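Local coordinates for neural-cadherin (Drosophila melanogaster, PDB 3UBH), which mediates calcium-dependent, homophilic adhesion between cells through a row of extracellular cadherin domains, four of which make up this fragment, at residues N318-K323 with M350-G355; E361-D366 with T397-G402; D139-H144 with A188-G193. All coordinates share one frame; numbering follows the deposited sequence.

Contact 1 of 3, residues N318-K323 with M350-G355; sequences NDNAPK and MDSDSG. With CA (calcium ion), chain G; CA (calcium ion), chain F; CA (calcium ion), chain E.
Two partners grip OD2 of Asp-353: the calcium ion of chain G, 2.4 Å from that oxygen, and the backbone N of Asn-320, which donates to its syn lone pair. Asp-353 OD1 binds the calcium ion of chain F. Asn-320 ND2 gives Asp-353 OD1 a nearly straight bond, 3.2 Å long. That donor reaches OD1 from above the carboxylate plane, although OD1 lies almost in the plane of the amide. Backbone and side chain of Asn-320 thus hold the two oxygens of one carboxylate, and its CG rests against Ser-352 CB. The carbonyl of Asn-320 turns to the chain G ion instead, 2.3 Å from O to metal. Asn-318 OD1 binds the same ion, its amide plane standing 66° from the Asp-353 carboxylate. Asp-351 adds both oxygens, OD2 at 2.4 Å and OD1 at 2.7 Å from the chain G calcium, while OD1 also accepts from Asp-353 N in an Asx turn. Asn-357 O and Asp-400 OD2 complete the chain G site. Asp-319 serves the two other ions: with CG between backbone N and carbonyl (chi1 50°), it bridges the chain F ion through OD1 and the chain E ion through OD2. The carboxylates gather here because the ions bind them, and the metals' positive charge probably balances theirs. Beyond the ions, Lys-323 and Met-350 form an antiparallel hydrogen-bonded pair, Lys-323 N lying 2.7 Å from Met-350 O. Pro-322 flanks OD2 of Asp-351 with CG and CD. Glu-230 and Glu-283 bind both the chain F and chain E ions, Asp-316 and Val-317 the chain F ion, Asp-281 the chain E ion. Residues 316 to 320 read DVNDN and 351 to 353 DSD, the DXNDN linker and DXD motifs of a calcium-bound junction between successive cadherin domains.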
loop_
_atom_site.group_PDB
_atom_site.type_symbol
_atom_site.label_atom_id
_atom_site.label_comp_id
_atom_site.label_asym_id
_atom_site.label_seq_id
_atom_site.Cartn_x
_atom_site.Cartn_y
_atom_site.Cartn_z
ATOM N N ASN A 318 -7.388 -18.600 7.861
ATOM C CA ASN A 318 -7.249 -20.018 8.133
ATOM C C ASN A 318 -8.289 -20.464 9.155
ATOM O O ASN A 318 -7.954 -20.778 10.298
ATOM C CB ASN A 318 -5.828 -20.333 8.616
ATOM C CG ASN A 318 -5.563 -21.821 8.728
ATOM O OD1 ASN A 318 -5.890 -22.595 7.824
ATOM N ND2 ASN A 318 -4.966 -22.234 9.842
ATOM N N ASP A 319 -9.554 -20.476 8.743
ATOM C CA ASP A 319 -10.641 -20.908 9.632
ATOM C C ASP A 319 -10.974 -22.399 9.508
ATOM O O ASP A 319 -11.867 -22.899 10.193
ATOM C CB ASP A 319 -11.907 -20.023 9.500
ATOM C CG ASP A 319 -12.366 -19.828 8.059
ATOM O OD1 ASP A 319 -11.746 -20.376 7.127
ATOM O OD2 ASP A 319 -13.366 -19.105 7.844
ATOM N N ASN A 320 -10.247 -23.115 8.659
ATOM C CA ASN A 320 -10.515 -24.539 8.485
ATOM C C ASN A 320 -9.352 -25.454 8.837
ATOM O O ASN A 320 -8.205 -25.188 8.470
ATOM C CB ASN A 320 -11.028 -24.817 7.074
ATOM C CG ASN A 320 -12.477 -24.429 6.909
ATOM O OD1 ASN A 320 -13.377 -25.134 7.372
ATOM N ND2 ASN A 320 -12.716 -23.300 6.252
ATOM N N ALA A 321 -9.656 -26.528 9.561
ATOM C CA ALA A 321 -8.660 -27.553 9.855
ATOM C C ALA A 321 -8.689 -28.683 8.812
ATOM O O ALA A 321 -9.755 -29.005 8.276
ATOM C CB ALA A 321 -8.866 -28.098 11.256
ATOM N N PRO A 322 -7.514 -29.279 8.502
ATOM C CA PRO A 322 -7.505 -30.432 7.585
ATOM C C PRO A 322 -8.418 -31.544 8.110
ATOM O O PRO A 322 -8.371 -31.836 9.305
ATOM C CB PRO A 322 -6.044 -30.891 7.615
ATOM C CG PRO A 322 -5.263 -29.679 8.011
ATOM C CD PRO A 322 -6.153 -28.924 8.958
ATOM N N LYS A 323 -9.264 -32.121 7.250
ATOM C CA LYS A 323 -10.101 -33.276 7.645
ATOM C C LYS A 323 -9.714 -34.529 6.880
ATOM O O LYS A 323 -9.674 -34.514 5.646
ATOM C CB LYS A 323 -11.599 -33.035 7.417
ATOM C CG LYS A 323 -12.164 -31.662 7.807
ATOM C CD LYS A 323 -13.665 -31.804 8.148
ATOM C CE LYS A 323 -14.561 -30.808 7.405
ATOM N NZ LYS A 323 -14.442 -29.396 7.884
ATOM N N MET A 350 -8.181 -33.331 3.694
ATOM C CA MET A 350 -8.514 -32.186 2.855
ATOM C C MET A 350 -8.789 -30.951 3.698
ATOM O O MET A 350 -9.287 -31.057 4.819
ATOM C CB MET A 350 -9.723 -32.509 1.976
ATOM C CG MET A 350 -9.425 -33.472 0.830
ATOM S SD MET A 350 -8.467 -32.717 -0.512
ATOM C CE MET A 350 -6.759 -33.046 -0.030
ATOM N N ASP A 351 -8.465 -29.784 3.141
ATOM C CA ASP A 351 -8.579 -28.507 3.840
ATOM C C ASP A 351 -9.297 -27.502 2.948
ATOM O O ASP A 351 -8.875 -27.257 1.823
ATOM C CB ASP A 351 -7.178 -27.996 4.210
ATOM C CG ASP A 351 -7.199 -26.841 5.220
ATOM O OD1 ASP A 351 -8.063 -25.935 5.123
ATOM O OD2 ASP A 351 -6.318 -26.818 6.112
ATOM N N SER A 352 -10.377 -26.923 3.473
ATOM C CA SER A 352 -11.237 -25.968 2.754
ATOM C C SER A 352 -10.581 -24.647 2.336
ATOM O O SER A 352 -11.013 -24.029 1.359
ATOM C CB SER A 352 -12.454 -25.619 3.608
ATOM O OG SER A 352 -13.249 -26.748 3.846
ATOM N N ASP A 353 -9.579 -24.201 3.092
ATOM C CA ASP A 353 -8.956 -22.895 2.882
ATOM C C ASP A 353 -8.162 -22.845 1.570
ATOM O O ASP A 353 -8.211 -23.788 0.771
ATOM C CB ASP A 353 -8.067 -22.529 4.074
ATOM C CG ASP A 353 -8.825 -22.523 5.397
ATOM O OD1 ASP A 353 -9.921 -21.928 5.456
ATOM O OD2 ASP A 353 -8.322 -23.104 6.383
ATOM N N SER A 354 -7.444 -21.749 1.344
ATOM C CA SER A 354 -6.686 -21.587 0.105
ATOM C C SER A 354 -5.196 -21.372 0.347
ATOM O O SER A 354 -4.765 -21.242 1.490
ATOM C CB SER A 354 -7.291 -20.466 -0.720
ATOM O OG SER A 354 -8.675 -20.712 -0.854
ATOM N N GLY A 355 -4.413 -21.367 -0.729
ATOM C CA GLY A 355 -2.961 -21.242 -0.627
ATOM C C GLY A 355 -2.397 -22.110 0.484
ATOM O O GLY A 355 -2.794 -23.268 0.641
HETATM CA CA CA G . -6.593 -24.605 6.904
HETATM CA CA CA F . -10.735 -19.672 4.948
HETATM CA CA CA E . -14.712 -19.468 6.172
#

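Contact 2 of 3, residues E361-D366 with T397-G402; sequences EYLVSD and TAKDKG. With CA (calcium ion), chain G.
Glu-361 and Lys-399 face each other as an antiparallel hydrogen-bonded pair, each backbone N donating to the other's O: Glu-361 N to Lys-399 O and Lys-399 N to Glu-361 O both measure 2.9 Å. Leu-363 and Thr-397 repeat the exchange, with Leu-363 N again 2.9 Å from Thr-397 O; in return Thr-397 N donates to Leu-363 O. Between them sits the non-hydrogen-bonded pair Tyr-362 and Ala-398. Here CE2 of Tyr-362 lies 3.7 Å from Ala-398 CB, an oblique approach, and the phenol OH bonds to Ala-349 N. On the other face the Glu-361 and Lys-399 side chains run alongside each other, yet Glu-361 OE1 stays 4.8 Å from Lys-401 NZ and farther from Lys-399 NZ. Asp-400 divides its carboxylate: OD1 takes Gly-402 N, 2.7 Å away, in an Asx turn and also bonds Lys-406 N, while OD2 binds the calcium ion of chain G and probably also accepts from Asn-318 ND2. Strand 391-400 is an inner strand, flanked by 360-364 at the sheet edge and by 407-417, whose Gly-408 pairs with Ala-398.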
loop_
_atom_site.group_PDB
_atom_site.type_symbol
_atom_site.label_atom_id
_atom_site.label_comp_id
_atom_site.label_asym_id
_atom_site.label_seq_id
_atom_site.Cartn_x
_atom_site.Cartn_y
_atom_site.Cartn_z
ATOM N N GLU A 361 0.940 -30.942 5.723
ATOM C CA GLU A 361 2.047 -31.783 6.121
ATOM C C GLU A 361 1.478 -32.930 6.954
ATOM O O GLU A 361 0.440 -32.768 7.606
ATOM C CB GLU A 361 3.055 -30.976 6.935
ATOM C CG GLU A 361 4.448 -31.587 6.968
ATOM C CD GLU A 361 5.169 -31.380 8.301
ATOM O OE1 GLU A 361 4.887 -30.375 9.012
ATOM O OE2 GLU A 361 6.027 -32.238 8.630
ATOM N N TYR A 362 2.143 -34.085 6.918
ATOM C CA TYR A 362 1.693 -35.259 7.676
ATOM C C TYR A 362 2.706 -35.717 8.719
ATOM O O TYR A 362 3.913 -35.787 8.450
ATOM C CB TYR A 362 1.385 -36.436 6.755
ATOM C CG TYR A 362 0.190 -36.257 5.855
ATOM C CD1 TYR A 362 0.353 -35.975 4.501
ATOM C CD2 TYR A 362 -1.105 -36.379 6.349
ATOM C CE1 TYR A 362 -0.743 -35.811 3.660
ATOM C CE2 TYR A 362 -2.215 -36.214 5.505
ATOM C CZ TYR A 362 -2.020 -35.929 4.165
ATOM O OH TYR A 362 -3.101 -35.773 3.330
ATOM N N LEU A 363 2.200 -36.045 9.906
ATOM C CA LEU A 363 3.025 -36.580 10.987
ATOM C C LEU A 363 2.435 -37.877 11.547
ATOM O O LEU A 363 1.268 -38.204 11.307
ATOM C CB LEU A 363 3.194 -35.549 12.111
ATOM C CG LEU A 363 3.413 -34.073 11.761
ATOM C CD1 LEU A 363 3.239 -33.204 13.000
ATOM C CD2 LEU A 363 4.772 -33.848 11.155
ATOM N N VAL A 364 3.249 -38.600 12.308
ATOM C CA VAL A 364 2.838 -39.854 12.930
ATOM C C VAL A 364 3.405 -39.919 14.354
ATOM O O VAL A 364 4.564 -39.565 14.577
ATOM C CB VAL A 364 3.294 -41.027 12.055
ATOM C CG1 VAL A 364 3.496 -42.268 12.864
ATOM C CG2 VAL A 364 2.281 -41.269 10.941
ATOM N N SER A 365 2.585 -40.346 15.316
ATOM C CA SER A 365 2.970 -40.311 16.737
ATOM C C SER A 365 3.858 -41.482 17.184
ATOM O O SER A 365 4.470 -41.448 18.263
ATOM C CB SER A 365 1.726 -40.229 17.619
ATOM O OG SER A 365 0.963 -41.416 17.542
ATOM N N ASP A 366 3.934 -42.513 16.348
ATOM C CA ASP A 366 4.705 -43.712 16.650
ATOM C C ASP A 366 5.917 -43.805 15.722
ATOM O O ASP A 366 5.766 -44.076 14.523
ATOM C CB ASP A 366 3.813 -44.939 16.462
ATOM C CG ASP A 366 4.277 -46.135 17.258
ATOM O OD1 ASP A 366 5.489 -46.431 17.264
ATOM O OD2 ASP A 366 3.407 -46.788 17.868
ATOM N N THR A 397 -1.338 -36.982 12.132
ATOM C CA THR A 397 -1.751 -35.605 12.127
ATOM C C THR A 397 -1.631 -35.142 10.699
ATOM O O THR A 397 -0.694 -35.548 10.010
ATOM C CB THR A 397 -0.859 -34.768 13.043
ATOM O OG1 THR A 397 -0.856 -35.353 14.351
ATOM C CG2 THR A 397 -1.364 -33.333 13.122
ATOM N N ALA A 398 -2.612 -34.358 10.243
ATOM C CA ALA A 398 -2.459 -33.515 9.052
ATOM C C ALA A 398 -2.515 -32.046 9.485
ATOM O O ALA A 398 -3.538 -31.561 9.995
ATOM C CB ALA A 398 -3.511 -33.821 8.014
ATOM N N LYS A 399 -1.396 -31.358 9.286
ATOM C CA LYS A 399 -1.156 -30.032 9.847
ATOM C C LYS A 399 -1.016 -29.066 8.682
ATOM O O LYS A 399 -0.180 -29.293 7.795
ATOM C CB LYS A 399 0.152 -30.087 10.635
ATOM C CG LYS A 399 0.538 -28.870 11.448
ATOM C CD LYS A 399 2.066 -28.832 11.594
ATOM C CE LYS A 399 2.518 -28.879 13.057
ATOM N NZ LYS A 399 2.360 -27.588 13.794
ATOM N N ASP A 400 -1.823 -28.007 8.658
ATOM C CA ASP A 400 -1.708 -27.022 7.579
ATOM C C ASP A 400 -0.559 -26.050 7.823
ATOM O O ASP A 400 0.080 -26.084 8.880
ATOM C CB ASP A 400 -3.038 -26.288 7.294
ATOM C CG ASP A 400 -3.446 -25.313 8.402
ATOM O OD1 ASP A 400 -2.576 -24.618 8.970
ATOM O OD2 ASP A 400 -4.659 -25.223 8.685
ATOM N N LYS A 401 -0.300 -25.186 6.845
ATOM C CA LYS A 401 0.763 -24.189 6.959
ATOM C C LYS A 401 0.221 -22.781 7.242
ATOM O O LYS A 401 0.826 -21.779 6.856
ATOM C CB LYS A 401 1.664 -24.204 5.718
ATOM C CG LYS A 401 2.397 -25.531 5.478
ATOM C CD LYS A 401 3.607 -25.346 4.555
ATOM C CE LYS A 401 4.132 -26.676 4.012
ATOM N NZ LYS A 401 4.503 -27.644 5.087
ATOM N N GLY A 402 -0.914 -22.719 7.936
ATOM C CA GLY A 402 -1.522 -21.445 8.327
ATOM C C GLY A 402 -0.833 -20.807 9.516
ATOM O O GLY A 402 0.053 -21.403 10.131
HETATM CA CA CA G . -6.593 -24.605 6.904
#

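Contact 3 of 3, residues D139-H144 with A188-G193; sequences DPDTDH and AEDQNG. With CA (calcium ion), chain D; CA (calcium ion), chain C.
Asp-190 and Asp-139 meet across a calcium ion in the cadherin linker site, where the Asp-139 to Asp-141 pair forms the DXD motif. A chi1 of 175° swings the CG of Asp-190 away from its own N and out toward the metal. Its CB lies 3.5 Å from Asp-139 OD2. Asp-190 CG is likewise 3.5 Å from Asp-139 OD2, and there the carboxylate turns almost perpendicular to that of Asp-139, the two planes 77° apart. OD1 looks away from the ion: it lies 3.5 Å from His-144 CA, accepts from Asn-192 N in an Asx turn, and is also hydrogen-bonded to Asn-145. OD2, the tip, binds the calcium ion of chain D at 2.3 Å. As fellow metal ligands, not hydrogen-bonded, Asp-190 OD2 and Asp-139 OD2 lie 3.0 Å apart. Asp-139 holds the same ion with both oxygens, and its OD1 also accepts from Asp-141 N, an Asx turn that probably helps to position Asp-141. Asp-141 then spans two metals, OD1 on the chain D ion and OD2 on the chain C ion, 2.3 Å from that oxygen. Asn-105, Glu-107 and Gln-201 complete the chain D site, so the domain-joining linker shares in it. Farther out the two type I turns, 141-144 and 190-193, touch: Asn-192 ND2 makes two weak hydrogen bonds to one residue, to Asp-143 O and, at 3.4 Å, to Asp-143 OD1.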
loop_
_atom_site.group_PDB
_atom_site.type_symbol
_atom_site.label_atom_id
_atom_site.label_comp_id
_atom_site.label_asym_id
_atom_site.label_seq_id
_atom_site.Cartn_x
_atom_site.Cartn_y
_atom_site.Cartn_z
ATOM N N ASP A 139 3.789 24.096 -2.798
ATOM C CA ASP A 139 5.091 23.781 -3.375
ATOM C C ASP A 139 6.101 23.541 -2.263
ATOM O O ASP A 139 6.300 24.401 -1.402
ATOM C CB ASP A 139 5.568 24.908 -4.301
ATOM C CG ASP A 139 6.859 24.562 -5.037
ATOM O OD1 ASP A 139 7.933 24.484 -4.397
ATOM O OD2 ASP A 139 6.812 24.368 -6.271
ATOM N N PRO A 140 6.755 22.372 -2.288
ATOM C CA PRO A 140 7.630 21.935 -1.213
ATOM C C PRO A 140 8.854 22.812 -0.994
ATOM O O PRO A 140 9.405 22.786 0.101
ATOM C CB PRO A 140 8.066 20.530 -1.665
ATOM C CG PRO A 140 7.062 20.107 -2.644
ATOM C CD PRO A 140 6.677 21.360 -3.354
ATOM N N ASP A 141 9.276 23.562 -2.015
ATOM C CA ASP A 141 10.518 24.351 -1.961
ATOM C C ASP A 141 10.365 25.620 -1.136
ATOM O O ASP A 141 9.294 26.201 -1.091
ATOM C CB ASP A 141 11.005 24.713 -3.365
ATOM C CG ASP A 141 11.502 23.516 -4.136
ATOM O OD1 ASP A 141 10.881 23.170 -5.163
ATOM O OD2 ASP A 141 12.518 22.918 -3.725
ATOM N N THR A 142 11.454 26.048 -0.502
ATOM C CA THR A 142 11.429 27.174 0.439
ATOM C C THR A 142 11.012 28.507 -0.202
ATOM O O THR A 142 10.174 29.231 0.346
ATOM C CB THR A 142 12.793 27.344 1.147
ATOM O OG1 THR A 142 13.837 27.441 0.168
ATOM C CG2 THR A 142 13.077 26.158 2.081
ATOM N N ASP A 143 11.575 28.796 -1.374
ATOM C CA ASP A 143 11.360 30.062 -2.073
ATOM C C ASP A 143 10.367 29.994 -3.245
ATOM O O ASP A 143 10.521 30.726 -4.222
ATOM C CB ASP A 143 12.705 30.624 -2.557
ATOM C CG ASP A 143 13.271 29.870 -3.780
ATOM O OD1 ASP A 143 13.898 30.544 -4.631
ATOM O OD2 ASP A 143 13.103 28.625 -3.902
ATOM N N HIS A 144 9.347 29.143 -3.145
ATOM C CA HIS A 144 8.347 28.992 -4.221
ATOM C C HIS A 144 7.640 30.291 -4.633
ATOM O O HIS A 144 7.596 31.267 -3.883
ATOM C CB HIS A 144 7.317 27.937 -3.849
ATOM C CG HIS A 144 6.517 28.272 -2.631
ATOM N ND1 HIS A 144 5.539 29.246 -2.624
ATOM C CD2 HIS A 144 6.538 27.753 -1.383
ATOM C CE1 HIS A 144 4.998 29.316 -1.421
ATOM N NE2 HIS A 144 5.585 28.418 -0.651
ATOM N N ALA A 188 -1.078 25.637 -12.272
ATOM C CA ALA A 188 -0.353 26.495 -11.370
ATOM C C ALA A 188 1.109 26.213 -11.623
ATOM O O ALA A 188 1.501 25.051 -11.795
ATOM C CB ALA A 188 -0.715 26.174 -9.951
ATOM N N GLU A 189 1.922 27.262 -11.674
ATOM C CA GLU A 189 3.357 27.078 -11.887
ATOM C C GLU A 189 4.209 27.797 -10.836
ATOM O O GLU A 189 3.777 28.784 -10.235
ATOM C CB GLU A 189 3.767 27.458 -13.320
ATOM C CG GLU A 189 3.592 28.928 -13.661
ATOM C CD GLU A 189 3.975 29.279 -15.099
ATOM O OE1 GLU A 189 4.238 30.478 -15.353
ATOM O OE2 GLU A 189 4.003 28.370 -15.967
ATOM N N ASP A 190 5.410 27.274 -10.600
ATOM C CA ASP A 190 6.346 27.867 -9.661
ATOM C C ASP A 190 7.422 28.558 -10.482
ATOM O O ASP A 190 8.233 27.905 -11.136
ATOM C CB ASP A 190 6.933 26.785 -8.751
ATOM C CG ASP A 190 8.002 27.309 -7.816
ATOM O OD1 ASP A 190 8.160 28.539 -7.684
ATOM O OD2 ASP A 190 8.685 26.468 -7.202
ATOM N N GLN A 191 7.416 29.885 -10.459
ATOM C CA GLN A 191 8.274 30.642 -11.357
ATOM C C GLN A 191 9.666 30.878 -10.801
ATOM O O GLN A 191 10.519 31.468 -11.465
ATOM C CB GLN A 191 7.602 31.943 -11.776
ATOM C CG GLN A 191 6.459 31.691 -12.735
ATOM C CD GLN A 191 5.832 32.944 -13.292
ATOM O OE1 GLN A 191 6.198 34.056 -12.929
ATOM N NE2 GLN A 191 4.860 32.764 -14.178
ATOM N N ASN A 192 9.906 30.398 -9.589
ATOM C CA ASN A 192 11.247 30.426 -9.042
ATOM C C ASN A 192 12.036 29.178 -9.415
ATOM O O ASN A 192 13.241 29.112 -9.185
ATOM C CB ASN A 192 11.216 30.661 -7.532
ATOM C CG ASN A 192 11.102 32.139 -7.168
ATOM O OD1 ASN A 192 10.748 32.979 -7.994
ATOM N ND2 ASN A 192 11.402 32.457 -5.920
ATOM N N GLY A 193 11.352 28.202 -10.014
ATOM C CA GLY A 193 12.000 26.977 -10.524
ATOM C C GLY A 193 11.656 26.610 -11.963
ATOM O O GLY A 193 10.517 26.781 -12.399
HETATM CA CA CA D . 9.087 24.316 -6.609
HETATM CA CA CA C . 14.400 21.915 -2.894
#

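In the fold
Contacts 1 and 2 build one calcium site: their centres are 13 Å apart, and Asp-400 of contact 2 brings its carboxylate to the chain G ion held by contact 1. A probable hydrogen bond of 3.2 Å from Asn-318 ND2 to Asp-400 OD2 ties them further, and Pro-322 CG packs 3.2 Å from Ala-398 O. Contact 3, its centre about 57 Å from that of contact 1, combines the counterparts of Asp-351 and Asp-353 of contact 1 (Asp-139 and Asp-141) with that of Asp-400 of contact 2 (Asp-190), at the first junction. The junction between these two binds no calcium in this model, in keeping with a calcium-free interdomain linker.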